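Local coordinates for protein carbon monoxide oxidation system transcription regulator CooA-1 (Carboxydothermus hydrogenoformans, PDB 2FMY) that senses carbon monoxide through a bound heme and activates transcription, probably of genes for carbon monoxide oxidation, as a dimeric DNA-binding protein of the CRP family, at residues 38-43 against 83-88; 44-49 against 78-83; 55-60 against 69-74. All blocks are in the same frame, centred on the assembly; numbering follows the deposited sequence.

Interaction 1: 38-43 against 83-88; sequences LYTPNT and RAFIQA. With HEM (protoporphyrin IX containing Fe), chain E.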
loop_
_atom_site.group_PDB
_atom_site.type_symbol
_atom_site.label_atom_id
_atom_site.label_comp_id
_atom_site.label_asym_id
_atom_site.label_seq_id
_atom_site.Cartn_x
_atom_site.Cartn_y
_atom_site.Cartn_z
ATOM N N LEU A 38 -5.337 9.630 18.188
ATOM C CA LEU A 38 -4.158 10.479 18.058
ATOM C C LEU A 38 -4.370 11.496 16.945
ATOM O O LEU A 38 -4.274 12.698 17.168
ATOM C CB LEU A 38 -2.899 9.645 17.776
ATOM C CG LEU A 38 -2.197 9.000 18.978
ATOM C CD1 LEU A 38 -2.998 7.839 19.547
ATOM C CD2 LEU A 38 -0.796 8.541 18.625
ATOM N N TYR A 39 -4.675 10.991 15.754
ATOM C CA TYR A 39 -4.798 11.812 14.559
ATOM C C TYR A 39 -5.915 11.300 13.660
ATOM O O TYR A 39 -6.094 10.089 13.495
ATOM C CB TYR A 39 -3.475 11.829 13.774
ATOM C CG TYR A 39 -2.268 12.239 14.591
ATOM C CD1 TYR A 39 -2.141 13.541 15.082
ATOM C CD2 TYR A 39 -1.253 11.324 14.879
ATOM C CE1 TYR A 39 -1.038 13.919 15.846
ATOM C CE2 TYR A 39 -0.141 11.695 15.634
ATOM C CZ TYR A 39 -0.042 12.997 16.113
ATOM O OH TYR A 39 1.052 13.380 16.861
ATOM N N THR A 40 -6.664 12.247 13.099
ATOM C CA THR A 40 -7.617 11.988 12.028
ATOM C C THR A 40 -6.863 12.072 10.691
ATOM O O THR A 40 -5.704 12.483 10.679
ATOM C CB THR A 40 -8.773 13.002 12.072
ATOM O OG1 THR A 40 -8.243 14.334 12.106
ATOM C CG2 THR A 40 -9.620 12.782 13.318
ATOM N N PRO A 41 -7.483 11.636 9.571
ATOM C CA PRO A 41 -6.825 11.779 8.270
ATOM C C PRO A 41 -6.336 13.200 7.973
ATOM O O PRO A 41 -7.141 14.148 8.002
ATOM C CB PRO A 41 -7.922 11.390 7.285
ATOM C CG PRO A 41 -8.769 10.428 8.038
ATOM C CD PRO A 41 -8.776 10.938 9.447
ATOM N N ASN A 42 -5.028 13.330 7.696
ATOM C CA ASN A 42 -4.435 14.582 7.191
ATOM C C ASN A 42 -4.682 15.798 8.087
ATOM O O ASN A 42 -5.186 16.823 7.613
ATOM C CB ASN A 42 -4.956 14.909 5.778
ATOM C CG ASN A 42 -4.646 13.828 4.761
ATOM O OD1 ASN A 42 -3.488 13.476 4.543
ATOM N ND2 ASN A 42 -5.689 13.323 4.100
ATOM N N THR A 43 -4.318 15.684 9.364
ATOM C CA THR A 43 -4.539 16.740 10.359
ATOM C C THR A 43 -3.909 18.068 9.926
ATOM O O THR A 43 -3.099 18.105 8.998
ATOM C CB THR A 43 -4.004 16.329 11.774
ATOM O OG1 THR A 43 -2.585 16.124 11.733
ATOM C CG2 THR A 43 -4.668 15.063 12.267
ATOM N N ARG A 83 -4.436 9.270 4.761
ATOM C CA ARG A 83 -5.893 9.218 4.857
ATOM C C ARG A 83 -6.438 8.267 5.939
ATOM O O ARG A 83 -7.628 7.949 5.951
ATOM C CB ARG A 83 -6.492 8.874 3.491
ATOM C CG ARG A 83 -6.573 10.078 2.544
ATOM C CD ARG A 83 -6.756 9.623 1.106
ATOM N NE ARG A 83 -5.555 8.963 0.591
ATOM C CZ ARG A 83 -5.486 8.303 -0.564
ATOM N NH1 ARG A 83 -6.559 8.181 -1.352
ATOM N NH2 ARG A 83 -4.337 7.751 -0.936
ATOM N N ALA A 84 -5.583 7.838 6.861
ATOM C CA ALA A 84 -5.982 6.899 7.908
ATOM C C ALA A 84 -6.180 7.571 9.267
ATOM O O ALA A 84 -5.628 8.644 9.529
ATOM C CB ALA A 84 -4.952 5.788 8.017
ATOM N N PHE A 85 -6.988 6.935 10.112
ATOM C CA PHE A 85 -7.122 7.317 11.508
ATOM C C PHE A 85 -6.028 6.610 12.319
ATOM O O PHE A 85 -5.508 5.557 11.907
ATOM C CB PHE A 85 -8.506 6.958 12.054
ATOM C CG PHE A 85 -9.629 7.804 11.500
ATOM C CD1 PHE A 85 -10.115 8.892 12.221
ATOM C CD2 PHE A 85 -10.207 7.507 10.266
ATOM C CE1 PHE A 85 -11.159 9.677 11.732
ATOM C CE2 PHE A 85 -11.261 8.282 9.763
ATOM C CZ PHE A 85 -11.738 9.370 10.500
ATOM N N ILE A 86 -5.664 7.208 13.448
ATOM C CA ILE A 86 -4.593 6.674 14.293
ATOM C C ILE A 86 -5.070 6.680 15.740
ATOM O O ILE A 86 -5.372 7.739 16.289
ATOM C CB ILE A 86 -3.273 7.476 14.113
ATOM C CG1 ILE A 86 -2.769 7.361 12.665
ATOM C CG2 ILE A 86 -2.198 6.991 15.077
ATOM C CD1 ILE A 86 -1.597 8.283 12.337
ATOM N N GLN A 87 -5.164 5.489 16.337
ATOM C CA GLN A 87 -5.735 5.322 17.674
ATOM C C GLN A 87 -4.782 4.568 18.594
ATOM O O GLN A 87 -4.116 3.630 18.158
ATOM C CB GLN A 87 -7.063 4.569 17.578
ATOM C CG GLN A 87 -7.800 4.356 18.897
ATOM C CD GLN A 87 -9.079 3.552 18.724
ATOM O OE1 GLN A 87 -9.110 2.572 17.984
ATOM N NE2 GLN A 87 -10.139 3.964 19.407
ATOM N N ALA A 88 -4.731 4.983 19.862
ATOM C CA ALA A 88 -3.946 4.296 20.886
ATOM C C ALA A 88 -4.688 3.047 21.352
ATOM O O ALA A 88 -5.828 3.130 21.816
ATOM C CB ALA A 88 -3.669 5.225 22.067
HETATM C CHA HEM E . 2.364 10.924 1.364
HETATM C CHB HEM E . 6.350 13.620 1.951
HETATM C CHC HEM E . 7.469 11.028 5.923
HETATM C CHD HEM E . 4.048 7.780 4.738
HETATM C C1A HEM E . 3.305 11.922 1.206
HETATM C C2A HEM E . 3.233 13.041 0.273
HETATM C C3A HEM E . 4.340 13.793 0.423
HETATM C C4A HEM E . 5.141 13.176 1.471
HETATM C CMA HEM E . 4.688 15.095 -0.361
HETATM C CAA HEM E . 2.086 13.281 -0.740
HETATM C CBA HEM E . 2.540 12.598 -2.029
HETATM C CGA HEM E . 1.675 12.937 -3.220
HETATM O O1A HEM E . 1.542 14.143 -3.576
HETATM O O2A HEM E . 1.123 11.988 -3.829
HETATM C C1B HEM E . 7.026 13.127 3.049
HETATM C C2B HEM E . 8.318 13.581 3.514
HETATM C C3B HEM E . 8.633 12.868 4.617
HETATM C C4B HEM E . 7.548 11.937 4.884
HETATM C CMB HEM E . 9.140 14.693 2.818
HETATM C CAB HEM E . 9.913 12.959 5.473
HETATM C CBB HEM E . 10.610 14.086 5.599
HETATM C C1C HEM E . 6.632 9.935 5.994
HETATM C C2C HEM E . 6.569 8.927 7.039
HETATM C C3C HEM E . 5.626 8.023 6.700
HETATM C C4C HEM E . 5.054 8.429 5.431
HETATM C CMC HEM E . 7.439 8.915 8.318
HETATM C CAC HEM E . 5.185 6.770 7.494
HETATM C CBC HEM E . 6.052 5.770 7.705
HETATM C C1D HEM E . 3.236 8.319 3.758
HETATM C C2D HEM E . 2.031 7.713 3.212
HETATM C C3D HEM E . 1.520 8.696 2.155
HETATM C C4D HEM E . 2.443 9.801 2.167
HETATM C CMD HEM E . 1.407 6.357 3.595
HETATM C CAD HEM E . 0.253 8.540 1.290
HETATM C CBD HEM E . -0.871 9.044 2.178
HETATM C CGD HEM E . -2.231 8.810 1.576
HETATM O O1D HEM E . -3.228 8.886 2.320
HETATM O O2D HEM E . -2.323 8.564 0.350
HETATM N NA HEM E . 4.481 12.045 1.917
HETATM N NB HEM E . 6.589 12.130 3.908
HETATM N NC HEM E . 5.689 9.597 5.045
HETATM N ND HEM E . 3.430 9.535 3.108
HETATM FE FE HEM E . 4.957 10.820 3.526
HETATM O O HOH W 1 -3.774 10.618 10.375
#
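A classic beta bulge sets Leu-38 and Tyr-39 of edge strand 37-39 against the single residue Ile-86 of strand 85-88, in the beta-roll of the CRP-type sensor domain. Leu-38 N donates to Ile-86 O over 2.7 Å, and Tyr-39 N does so weakly; Ile-86 N returns a bond to Tyr-39 O. Beyond the strands a water takes over, donating to both Thr-40 O and Ala-84 O. The apolar contacts begin with Leu-38, whose CD1 lies 3.7 Å from Ala-88 CB while its CB meets Ile-86 CG2. Ile-86 CD1 comes to the edge of the Tyr-39 ring, near its plane. Phe-85 has CG anti to its carbonyl carbon (chi1 -70°), which turns one face of the ring to Pro-41, whose CD sits 3.4 Å from the ring centroid, almost on the normal, a CH-pi contact. Thr-40 CG2 meets the same ring obliquely at CE1. Charge gathers at Arg-83, which lies against Pro-41 and Asn-42 and grips a heme propionate with its backbone N, NE and NH2. Its NH1 forms a salt bridge with Asp-190 of the second subunit. The bond from Arg-83 NE to heme O1D is nearly straight, 2.9 Å long with an angle of 172° at the hydrogen.

Interaction 2: 44-49 against 78-83; sequences ERNLVF and FCTHTR. With HEM (protoporphyrin IX containing Fe), chain E.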
loop_
_atom_site.group_PDB
_atom_site.type_symbol
_atom_site.label_atom_id
_atom_site.label_comp_id
_atom_site.label_asym_id
_atom_site.label_seq_id
_atom_site.Cartn_x
_atom_site.Cartn_y
_atom_site.Cartn_z
ATOM N N GLU A 44 -4.281 19.158 10.594
ATOM C CA GLU A 44 -3.717 20.469 10.283
ATOM C C GLU A 44 -2.176 20.420 10.327
ATOM O O GLU A 44 -1.506 20.835 9.375
ATOM C CB GLU A 44 -4.292 21.547 11.218
ATOM C CG GLU A 44 -5.842 21.664 11.170
ATOM C CD GLU A 44 -6.416 22.836 11.989
ATOM O OE1 GLU A 44 -5.730 23.350 12.909
ATOM O OE2 GLU A 44 -7.570 23.244 11.709
ATOM N N ARG A 45 -1.622 19.879 11.410
ATOM C CA ARG A 45 -0.171 19.759 11.546
ATOM C C ARG A 45 0.384 18.529 10.836
ATOM O O ARG A 45 -0.141 17.415 10.970
ATOM C CB ARG A 45 0.259 19.776 13.014
ATOM C CG ARG A 45 0.195 21.159 13.643
ATOM C CD ARG A 45 1.239 21.329 14.723
ATOM N NE ARG A 45 2.601 21.387 14.186
ATOM C CZ ARG A 45 3.696 21.390 14.937
ATOM N NH1 ARG A 45 3.603 21.338 16.264
ATOM N NH2 ARG A 45 4.889 21.435 14.361
ATOM N N ASN A 46 1.443 18.750 10.067
ATOM C CA ASN A 46 2.118 17.677 9.371
ATOM C C ASN A 46 3.328 17.196 10.186
ATOM O O ASN A 46 4.407 17.818 10.172
ATOM C CB ASN A 46 2.512 18.104 7.959
ATOM C CG ASN A 46 2.888 16.923 7.081
ATOM O OD1 ASN A 46 3.242 15.852 7.579
ATOM N ND2 ASN A 46 2.813 17.113 5.769
ATOM N N LEU A 47 3.128 16.081 10.889
ATOM C CA LEU A 47 4.088 15.590 11.860
ATOM C C LEU A 47 4.586 14.198 11.526
ATOM O O LEU A 47 3.894 13.411 10.875
ATOM C CB LEU A 47 3.481 15.588 13.279
ATOM C CG LEU A 47 2.851 16.881 13.808
ATOM C CD1 LEU A 47 2.055 16.628 15.084
ATOM C CD2 LEU A 47 3.899 17.981 14.020
ATOM N N VAL A 48 5.808 13.916 11.970
ATOM C CA VAL A 48 6.315 12.560 11.993
ATOM C C VAL A 48 6.477 12.174 13.451
ATOM O O VAL A 48 6.927 12.979 14.271
ATOM C CB VAL A 48 7.626 12.407 11.177
ATOM C CG1 VAL A 48 8.239 11.002 11.361
ATOM C CG2 VAL A 48 7.347 12.679 9.695
ATOM N N PHE A 49 6.064 10.956 13.785
ATOM C CA PHE A 49 6.134 10.494 15.164
ATOM C C PHE A 49 6.713 9.096 15.300
ATOM O O PHE A 49 6.733 8.311 14.352
ATOM C CB PHE A 49 4.770 10.616 15.869
ATOM C CG PHE A 49 3.717 9.617 15.398
ATOM C CD1 PHE A 49 3.596 8.370 16.006
ATOM C CD2 PHE A 49 2.805 9.960 14.403
ATOM C CE1 PHE A 49 2.614 7.462 15.603
ATOM C CE2 PHE A 49 1.804 9.068 13.997
ATOM C CZ PHE A 49 1.711 7.816 14.592
ATOM N N PHE A 78 5.549 6.660 12.151
ATOM C CA PHE A 78 4.456 6.962 11.233
ATOM C C PHE A 78 4.295 8.477 11.122
ATOM O O PHE A 78 5.131 9.219 11.622
ATOM C CB PHE A 78 3.148 6.233 11.616
ATOM C CG PHE A 78 2.245 5.965 10.431
ATOM C CD1 PHE A 78 2.702 5.213 9.343
ATOM C CD2 PHE A 78 0.956 6.490 10.387
ATOM C CE1 PHE A 78 1.888 5.005 8.240
ATOM C CE2 PHE A 78 0.140 6.276 9.292
ATOM C CZ PHE A 78 0.601 5.533 8.219
ATOM N N CYS A 79 3.249 8.928 10.446
ATOM C CA CYS A 79 3.051 10.359 10.191
ATOM C C CYS A 79 1.579 10.743 10.249
ATOM O O CYS A 79 0.702 9.887 10.416
ATOM C CB CYS A 79 3.615 10.734 8.827
ATOM S SG CYS A 79 2.642 10.062 7.467
ATOM N N THR A 80 1.318 12.036 10.096
ATOM C CA THR A 80 -0.028 12.555 10.184
ATOM C C THR A 80 -0.580 12.980 8.821
ATOM O O THR A 80 -1.610 13.628 8.766
ATOM C CB THR A 80 -0.105 13.760 11.157
ATOM O OG1 THR A 80 0.586 14.877 10.593
ATOM C CG2 THR A 80 0.523 13.425 12.505
ATOM N N HIS A 81 0.096 12.633 7.726
ATOM C CA HIS A 81 -0.347 13.119 6.403
ATOM C C HIS A 81 -0.906 12.019 5.497
ATOM O O HIS A 81 -0.783 12.073 4.270
ATOM C CB HIS A 81 0.721 13.989 5.704
ATOM C CG HIS A 81 2.023 13.287 5.465
ATOM N ND1 HIS A 81 3.133 13.487 6.258
ATOM C CD2 HIS A 81 2.389 12.377 4.529
ATOM C CE1 HIS A 81 4.127 12.737 5.817
ATOM N NE2 HIS A 81 3.704 12.055 4.771
ATOM N N THR A 82 -1.544 11.031 6.119
ATOM C CA THR A 82 -2.193 9.940 5.393
ATOM C C THR A 82 -3.705 10.010 5.586
ATOM O O THR A 82 -4.192 10.706 6.479
ATOM C CB THR A 82 -1.694 8.539 5.850
ATOM O OG1 THR A 82 -2.357 8.167 7.064
ATOM C CG2 THR A 82 -0.163 8.519 6.064
ATOM N N ARG A 83 -4.436 9.270 4.761
ATOM C CA ARG A 83 -5.893 9.218 4.857
ATOM C C ARG A 83 -6.438 8.267 5.939
ATOM O O ARG A 83 -7.628 7.949 5.951
ATOM C CB ARG A 83 -6.492 8.874 3.491
ATOM C CG ARG A 83 -6.573 10.078 2.544
ATOM C CD ARG A 83 -6.756 9.623 1.106
ATOM N NE ARG A 83 -5.555 8.963 0.591
ATOM C CZ ARG A 83 -5.486 8.303 -0.564
ATOM N NH1 ARG A 83 -6.559 8.181 -1.352
ATOM N NH2 ARG A 83 -4.337 7.751 -0.936
HETATM C CHA HEM E . 2.364 10.924 1.364
HETATM C CHB HEM E . 6.350 13.620 1.951
HETATM C CHC HEM E . 7.469 11.028 5.923
HETATM C CHD HEM E . 4.048 7.780 4.738
HETATM C C1A HEM E . 3.305 11.922 1.206
HETATM C C2A HEM E . 3.233 13.041 0.273
HETATM C C3A HEM E . 4.340 13.793 0.423
HETATM C C4A HEM E . 5.141 13.176 1.471
HETATM C CMA HEM E . 4.688 15.095 -0.361
HETATM C CAA HEM E . 2.086 13.281 -0.740
HETATM C CBA HEM E . 2.540 12.598 -2.029
HETATM C CGA HEM E . 1.675 12.937 -3.220
HETATM O O1A HEM E . 1.542 14.143 -3.576
HETATM O O2A HEM E . 1.123 11.988 -3.829
HETATM C C1B HEM E . 7.026 13.127 3.049
HETATM C C2B HEM E . 8.318 13.581 3.514
HETATM C C3B HEM E . 8.633 12.868 4.617
HETATM C C4B HEM E . 7.548 11.937 4.884
HETATM C CMB HEM E . 9.140 14.693 2.818
HETATM C CAB HEM E . 9.913 12.959 5.473
HETATM C CBB HEM E . 10.610 14.086 5.599
HETATM C C1C HEM E . 6.632 9.935 5.994
HETATM C C2C HEM E . 6.569 8.927 7.039
HETATM C C3C HEM E . 5.626 8.023 6.700
HETATM C C4C HEM E . 5.054 8.429 5.431
HETATM C CMC HEM E . 7.439 8.915 8.318
HETATM C CAC HEM E . 5.185 6.770 7.494
HETATM C CBC HEM E . 6.052 5.770 7.705
HETATM C C1D HEM E . 3.236 8.319 3.758
HETATM C C2D HEM E . 2.031 7.713 3.212
HETATM C C3D HEM E . 1.520 8.696 2.155
HETATM C C4D HEM E . 2.443 9.801 2.167
HETATM C CMD HEM E . 1.407 6.357 3.595
HETATM C CAD HEM E . 0.253 8.540 1.290
HETATM C CBD HEM E . -0.871 9.044 2.178
HETATM C CGD HEM E . -2.231 8.810 1.576
HETATM O O1D HEM E . -3.228 8.886 2.320
HETATM O O2D HEM E . -2.323 8.564 0.350
HETATM N NA HEM E . 4.481 12.045 1.917
HETATM N NB HEM E . 6.589 12.130 3.908
HETATM N NC HEM E . 5.689 9.597 5.045
HETATM N ND HEM E . 3.430 9.535 3.108
HETATM FE FE HEM E . 4.957 10.820 3.526
#
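Thr-80 OG1 is gripped twice by the 44-49 backbone: it donates to Arg-45 O at 2.7 Å, in the carbonyl plane on a lone pair, and accepts from Leu-47 N at 2.8 Å. Its chi1 of 69° sets OG1 between the backbone N and the carbonyl carbon and sends CG2 against Leu-47 CB. Asn-46 CG stands opposite its own backbone N (chi1 -165°), bringing OD1 to the imidazole of His-81. His-81 ND1 donates to Asn-46 OD1 over 2.7 Å, with the oxygen somewhat out of the ring plane and the amide steeply turned against the imidazole. His-81 NE2 binds the heme iron at 2.2 Å; the other axial ligand is probably the bound imidazole. Asn-46 is thus a second-shell residue that helps set the rotation of the His-81 ring and probably makes it a stronger electron donor. These groups end the pairing of strands 47-53 and 77-79, antiparallel members of the cyclic nucleotide-binding beta-roll, here adapted to heme. Cys-79 SG covers one face of the His-81 ring and lies 3.6 Å from heme C4C. Val-48, on the same side of the sheet, touches the heme methyl CMC with CG1. On the other side Phe-49 and Phe-78 run side by side, CZ of Phe-49 lying 3.7 Å from Phe-78 CB, near the plane of the Phe-78 ring. Phe-78 CD1 meets the vinyl carbon CAC of the heme at 3.5 Å.

Interaction 3: 55-60 against 69-74; sequences RVRVYL and LAILEA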
loop_
_atom_site.group_PDB
_atom_site.type_symbol
_atom_site.label_atom_id
_atom_site.label_comp_id
_atom_site.label_asym_id
_atom_site.label_seq_id
_atom_site.Cartn_x
_atom_site.Cartn_y
_atom_site.Cartn_z
ATOM N N ARG A 55 1.013 0.890 21.930
ATOM C CA ARG A 55 0.700 0.319 20.629
ATOM C C ARG A 55 -0.373 1.183 19.992
ATOM O O ARG A 55 -1.324 1.620 20.662
ATOM C CB ARG A 55 0.220 -1.140 20.744
ATOM C CG ARG A 55 1.346 -2.167 20.990
ATOM C CD ARG A 55 0.834 -3.600 21.283
ATOM N NE ARG A 55 -0.049 -4.106 20.224
ATOM C CZ ARG A 55 -0.153 -5.388 19.864
ATOM N NH1 ARG A 55 0.592 -6.320 20.459
ATOM N NH2 ARG A 55 -0.990 -5.745 18.895
ATOM N N VAL A 56 -0.220 1.414 18.695
ATOM C CA VAL A 56 -1.058 2.355 17.979
ATOM C C VAL A 56 -1.622 1.672 16.738
ATOM O O VAL A 56 -0.886 1.058 15.959
ATOM C CB VAL A 56 -0.243 3.637 17.606
ATOM C CG1 VAL A 56 -0.940 4.451 16.543
ATOM C CG2 VAL A 56 0.015 4.494 18.845
ATOM N N ARG A 57 -2.933 1.768 16.570
ATOM C CA ARG A 57 -3.605 1.194 15.420
ATOM C C ARG A 57 -3.766 2.237 14.315
ATOM O O ARG A 57 -4.283 3.340 14.558
ATOM C CB ARG A 57 -4.972 0.635 15.822
ATOM C CG ARG A 57 -5.675 -0.099 14.686
ATOM C CD ARG A 57 -6.856 -0.905 15.170
ATOM N NE ARG A 57 -7.974 -0.064 15.594
ATOM C CZ ARG A 57 -9.093 0.117 14.897
ATOM N NH1 ARG A 57 -9.267 -0.479 13.719
ATOM N NH2 ARG A 57 -10.048 0.902 15.385
ATOM N N VAL A 58 -3.297 1.885 13.122
ATOM C CA VAL A 58 -3.529 2.666 11.915
ATOM C C VAL A 58 -4.646 1.977 11.134
ATOM O O VAL A 58 -4.557 0.780 10.832
ATOM C CB VAL A 58 -2.246 2.787 11.049
ATOM C CG1 VAL A 58 -2.490 3.660 9.818
ATOM C CG2 VAL A 58 -1.065 3.349 11.890
ATOM N N TYR A 59 -5.708 2.723 10.836
ATOM C CA TYR A 59 -6.900 2.144 10.207
ATOM C C TYR A 59 -7.694 3.091 9.305
ATOM O O TYR A 59 -7.599 4.308 9.417
ATOM C CB TYR A 59 -7.823 1.541 11.285
ATOM C CG TYR A 59 -8.428 2.552 12.232
ATOM C CD1 TYR A 59 -7.667 3.129 13.253
ATOM C CD2 TYR A 59 -9.766 2.920 12.116
ATOM C CE1 TYR A 59 -8.231 4.062 14.127
ATOM C CE2 TYR A 59 -10.337 3.846 12.977
ATOM C CZ TYR A 59 -9.566 4.405 13.984
ATOM O OH TYR A 59 -10.135 5.315 14.836
ATOM N N LEU A 60 -8.476 2.502 8.404
ATOM C CA LEU A 60 -9.421 3.242 7.569
ATOM C C LEU A 60 -10.779 3.096 8.212
ATOM O O LEU A 60 -11.117 2.009 8.675
ATOM C CB LEU A 60 -9.480 2.654 6.161
ATOM C CG LEU A 60 -8.239 2.648 5.266
ATOM C CD1 LEU A 60 -8.530 1.825 4.008
ATOM C CD2 LEU A 60 -7.805 4.059 4.900
ATOM N N LEU A 69 -4.974 -1.259 9.151
ATOM C CA LEU A 69 -3.838 -1.308 8.221
ATOM C C LEU A 69 -2.526 -1.758 8.865
ATOM O O LEU A 69 -1.713 -2.400 8.204
ATOM C CB LEU A 69 -3.641 0.035 7.503
ATOM C CG LEU A 69 -4.799 0.656 6.713
ATOM C CD1 LEU A 69 -4.426 2.078 6.294
ATOM C CD2 LEU A 69 -5.185 -0.187 5.495
ATOM N N ALA A 70 -2.323 -1.421 10.139
ATOM C CA ALA A 70 -1.116 -1.798 10.884
ATOM C C ALA A 70 -1.282 -1.545 12.369
ATOM O O ALA A 70 -2.045 -0.664 12.788
ATOM C CB ALA A 70 0.101 -1.017 10.382
ATOM N N ILE A 71 -0.562 -2.330 13.162
ATOM C CA ILE A 71 -0.357 -2.037 14.579
ATOM C C ILE A 71 1.090 -1.562 14.710
ATOM O O ILE A 71 2.020 -2.263 14.325
ATOM C CB ILE A 71 -0.626 -3.265 15.475
ATOM C CG1 ILE A 71 -1.992 -3.905 15.165
ATOM C CG2 ILE A 71 -0.475 -2.914 16.967
ATOM C CD1 ILE A 71 -3.190 -2.968 15.239
ATOM N N LEU A 72 1.264 -0.341 15.197
ATOM C CA LEU A 72 2.595 0.218 15.412
ATOM C C LEU A 72 2.991 -0.035 16.841
ATOM O O LEU A 72 2.191 0.148 17.754
ATOM C CB LEU A 72 2.628 1.725 15.121
ATOM C CG LEU A 72 2.092 2.194 13.758
ATOM C CD1 LEU A 72 1.915 3.695 13.759
ATOM C CD2 LEU A 72 2.984 1.764 12.604
ATOM N N GLU A 73 4.228 -0.464 17.021
ATOM C CA GLU A 73 4.748 -0.821 18.326
ATOM C C GLU A 73 5.940 0.073 18.640
ATOM O O GLU A 73 6.386 0.841 17.782
ATOM C CB GLU A 73 5.141 -2.299 18.322
ATOM C CG GLU A 73 3.920 -3.211 18.388
ATOM C CD GLU A 73 4.175 -4.608 17.871
ATOM O OE1 GLU A 73 5.332 -4.919 17.521
ATOM O OE2 GLU A 73 3.209 -5.404 17.810
ATOM N N ALA A 74 6.438 -0.016 19.868
ATOM C CA ALA A 74 7.583 0.772 20.299
ATOM C C ALA A 74 8.690 0.719 19.254
ATOM O O ALA A 74 9.094 -0.362 18.821
ATOM C CB ALA A 74 8.084 0.290 21.647
#
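Arg-55 lies alongside Glu-73 and slants across Ile-71 at one end of the antiparallel beta hairpin formed by strands 55-61 and 66-73 of the sensor-domain beta-roll. Arg-55 CB lies 3.8 Å from Leu-72 O, and CG meets CG of Glu-73. The chain then bends at chi3 (56°), laying NE and NH2 of Arg-55 each 3.5 Å from Ile-71 CG2. NH1, at the tip, faces Glu-73 OE2 in a long salt bridge: the oxygen stands over a guanidinium face, away from the N-H directions, so the attraction is electrostatic and not a hydrogen bond. With an alanine in place of Arg-55, the Glu-73 carboxylate would probably lose this opposite charge and Ile-71 CG2 its cover. On the opposite side of the sheet Leu-72 CD1 packs 3.5 Å from Val-58 CG2 and more loosely on Val-56 CG1, while Val-119 of helix 111-135 touches Leu-72 as well. Farther along, Leu-69 CD1 meets Leu-60 CG, and Leu-128 and Ile-131 of the second subunit pack on this leucine pair. Val-56 and Leu-72 exchange two backbone bonds. At the classic beta bulge opposite Val-58, Val-58 O accepts from Leu-69 N at 2.7 Å and from Ala-70 N at 3.2 Å.

From the N terminus, the chain passes through 38-43 and 44-49, then runs along 55-60, turns, and comes back through 69-74, where interaction 3 closes the shortest loop, the hairpin. Segment 78-83 next returns to 44-49 and closes interaction 2 around it; 83-88 then reaches 38-43, so interaction 1 encloses both. The three loops nest without crossing. Interactions 1 and 3 belong to one sheet, joined where strand 85-88 pairs with 55-61; interaction 2 belongs to the other. Phe-78 packs on Leu-72 and Val-58 between the sheets. Interactions 1 and 2 share Arg-83 and meet at the heme, while interactions 1 and 3 both touch the second subunit.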